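PDB 3G5S: methylenetetrahydrofolate--tRNA-(uracil-5-)-methyltransferase TrmFO from Thermus thermophilus, which catalyses the folate- and FAD-dependent methylation of uridine 54 in tRNAs to 5-methyluridine, using NADH or NADPH as reductant. Local coordinates for residues Leu23-Arg28 against Asn356-Ala361. Residues are numbered along the deposited sequence; the frame is centred on the assembly and turned at random.
Sequences LGVPVR and NAARKA. With EDO (1,2-ethanediol), chain I.
Next to Val25, which packs on Ala358 and Ala361, the carbonyl O of Gly24 accepts a hydrogen bond of 2.8 Å from O1 of a 1,2-ethanediol, probably picked up from the crystallisation liquor. Between the two segments, methyl groups do the touching. Val25 faces the helix with both branches of its side chain: CG1, anti to the backbone N (chi1 179°), reaches Ala361 CB, exposed at the helix end, at 3.9 Å, while CG2, anti to the carbonyl carbon, lies 4.0 Å from Ala358 CB. One valine thus spans two alanines that sit a turn apart on the same side of helix 343-361. Leu23 comes in beside it, with CG anti to its own carbonyl carbon (chi1 -69°), and touches through a single methyl, CD1, 3.6 Å from Ala358 CB. That alanine methyl is therefore shared by leucine and valine. With so short a side chain here, the backbones come close, Val25 CA and Ala358 CA being 6.2 Å apart. Between the two apolar residues, Gly24 with its positive phi is the C-prime residue of a Schellman motif that ends helix 11-22, Val25 N bonding to Leu20 O and Gly24 N to Leu21 O. The turn lies in the beta-alpha-beta crossover of the Rossmann-type FAD-binding fold, and leads from that helix into strand 27-30 of the parallel sheet. Helix 343-361 meets this turn through its last turn, Ala358 also touching Leu20. Asn356 points away from the turn, its amide held by Val367 N at OD1 and Thr322 O at ND2.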
loop_
_atom_site.group_PDB
_atom_site.type_symbol
_atom_site.label_atom_id
_atom_site.label_comp_id
_atom_site.label_asym_id
_atom_site.label_seq_id
_atom_site.Cartn_x
_atom_site.Cartn_y
_atom_site.Cartn_z
ATOM N N LEU A 23 -18.755 -10.365 -14.613
ATOM C CA LEU A 23 -18.802 -11.821 -14.619
ATOM C C LEU A 23 -20.216 -12.361 -14.388
ATOM O O LEU A 23 -20.410 -13.564 -14.217
ATOM C CB LEU A 23 -17.810 -12.390 -13.599
ATOM C CG LEU A 23 -16.342 -12.166 -13.994
ATOM C CD1 LEU A 23 -15.431 -12.455 -12.817
ATOM C CD2 LEU A 23 -15.955 -13.006 -15.201
ATOM N N GLY A 24 -21.202 -11.470 -14.409
ATOM C CA GLY A 24 -22.596 -11.870 -14.290
ATOM C C GLY A 24 -23.059 -12.230 -12.888
ATOM O O GLY A 24 -24.061 -12.930 -12.727
ATOM N N VAL A 25 -22.341 -11.748 -11.874
ATOM C CA VAL A 25 -22.691 -12.032 -10.484
ATOM C C VAL A 25 -23.324 -10.787 -9.862
ATOM O O VAL A 25 -22.701 -9.735 -9.817
ATOM C CB VAL A 25 -21.447 -12.461 -9.685
ATOM C CG1 VAL A 25 -21.806 -12.739 -8.237
ATOM C CG2 VAL A 25 -20.795 -13.679 -10.323
ATOM N N PRO A 26 -24.577 -10.894 -9.384
ATOM C CA PRO A 26 -25.234 -9.707 -8.827
ATOM C C PRO A 26 -24.559 -9.210 -7.556
ATOM O O PRO A 26 -23.948 -9.988 -6.807
ATOM C CB PRO A 26 -26.649 -10.205 -8.510
ATOM C CG PRO A 26 -26.828 -11.398 -9.385
ATOM C CD PRO A 26 -25.485 -12.046 -9.438
ATOM N N VAL A 27 -24.697 -7.912 -7.314
ATOM C CA VAL A 27 -23.983 -7.234 -6.247
ATOM C C VAL A 27 -24.955 -6.425 -5.403
ATOM O O VAL A 27 -25.915 -5.845 -5.920
ATOM C CB VAL A 27 -22.895 -6.294 -6.829
ATOM C CG1 VAL A 27 -22.258 -5.443 -5.741
ATOM C CG2 VAL A 27 -21.840 -7.107 -7.576
ATOM N N ARG A 28 -24.699 -6.429 -4.100
ATOM C CA ARG A 28 -25.327 -5.528 -3.159
ATOM C C ARG A 28 -24.215 -4.618 -2.658
ATOM O O ARG A 28 -23.343 -5.052 -1.899
ATOM C CB ARG A 28 -25.927 -6.327 -2.002
ATOM C CG ARG A 28 -26.718 -5.498 -1.023
ATOM C CD ARG A 28 -27.360 -6.367 0.062
ATOM N NE ARG A 28 -28.335 -7.312 -0.479
ATOM C CZ ARG A 28 -28.142 -8.626 -0.586
ATOM N NH1 ARG A 28 -26.998 -9.174 -0.197
ATOM N NH2 ARG A 28 -29.097 -9.394 -1.090
ATOM N N ASN A 356 -12.170 -12.885 -7.274
ATOM C CA ASN A 356 -12.207 -14.086 -6.460
ATOM C C ASN A 356 -13.556 -14.337 -5.803
ATOM O O ASN A 356 -13.987 -15.481 -5.694
ATOM C CB ASN A 356 -11.046 -14.117 -5.475
ATOM C CG ASN A 356 -9.746 -14.482 -6.165
ATOM O OD1 ASN A 356 -9.756 -15.248 -7.133
ATOM N ND2 ASN A 356 -8.633 -13.935 -5.690
ATOM N N ALA A 357 -14.235 -13.269 -5.402
ATOM C CA ALA A 357 -15.595 -13.389 -4.884
ATOM C C ALA A 357 -16.546 -13.912 -5.967
ATOM O O ALA A 357 -17.406 -14.752 -5.695
ATOM C CB ALA A 357 -16.069 -12.051 -4.353
ATOM N N ALA A 358 -16.384 -13.415 -7.194
ATOM C CA ALA A 358 -17.203 -13.869 -8.310
ATOM C C ALA A 358 -16.947 -15.346 -8.559
ATOM O O ALA A 358 -17.875 -16.140 -8.754
ATOM C CB ALA A 358 -16.889 -13.059 -9.555
ATOM N N ARG A 359 -15.672 -15.718 -8.572
ATOM C CA ARG A 359 -15.319 -17.119 -8.760
ATOM C C ARG A 359 -15.903 -18.008 -7.664
ATOM O O ARG A 359 -16.435 -19.085 -7.930
ATOM C CB ARG A 359 -13.802 -17.282 -8.903
ATOM C CG ARG A 359 -13.287 -16.696 -10.225
ATOM C CD ARG A 359 -11.757 -16.736 -10.332
ATOM N NE ARG A 359 -11.230 -18.093 -10.234
ATOM C CZ ARG A 359 -11.173 -18.955 -11.245
ATOM N NH1 ARG A 359 -10.698 -20.173 -11.041
ATOM N NH2 ARG A 359 -11.583 -18.605 -12.459
ATOM N N LYS A 360 -15.851 -17.530 -6.423
ATOM C CA LYS A 360 -16.457 -18.255 -5.294
ATOM C C LYS A 360 -17.955 -18.491 -5.509
ATOM O O LYS A 360 -18.490 -19.585 -5.240
ATOM C CB LYS A 360 -16.271 -17.442 -4.010
ATOM C CG LYS A 360 -16.547 -18.225 -2.733
ATOM C CD LYS A 360 -15.548 -19.363 -2.591
ATOM C CE LYS A 360 -15.128 -19.568 -1.139
ATOM N NZ LYS A 360 -16.027 -20.432 -0.337
ATOM N N ALA A 361 -18.620 -17.446 -5.979
ATOM C CA ALA A 361 -20.049 -17.506 -6.270
ATOM C C ALA A 361 -20.346 -18.562 -7.341
ATOM O O ALA A 361 -21.428 -19.159 -7.354
ATOM C CB ALA A 361 -20.575 -16.150 -6.690
HETATM C C1 EDO I . -23.179 -15.834 -13.885
HETATM O O1 EDO I . -24.259 -15.129 -14.503
HETATM C C2 EDO I . -23.705 -16.527 -12.637
HETATM O O2 EDO I . -24.823 -17.358 -12.972
#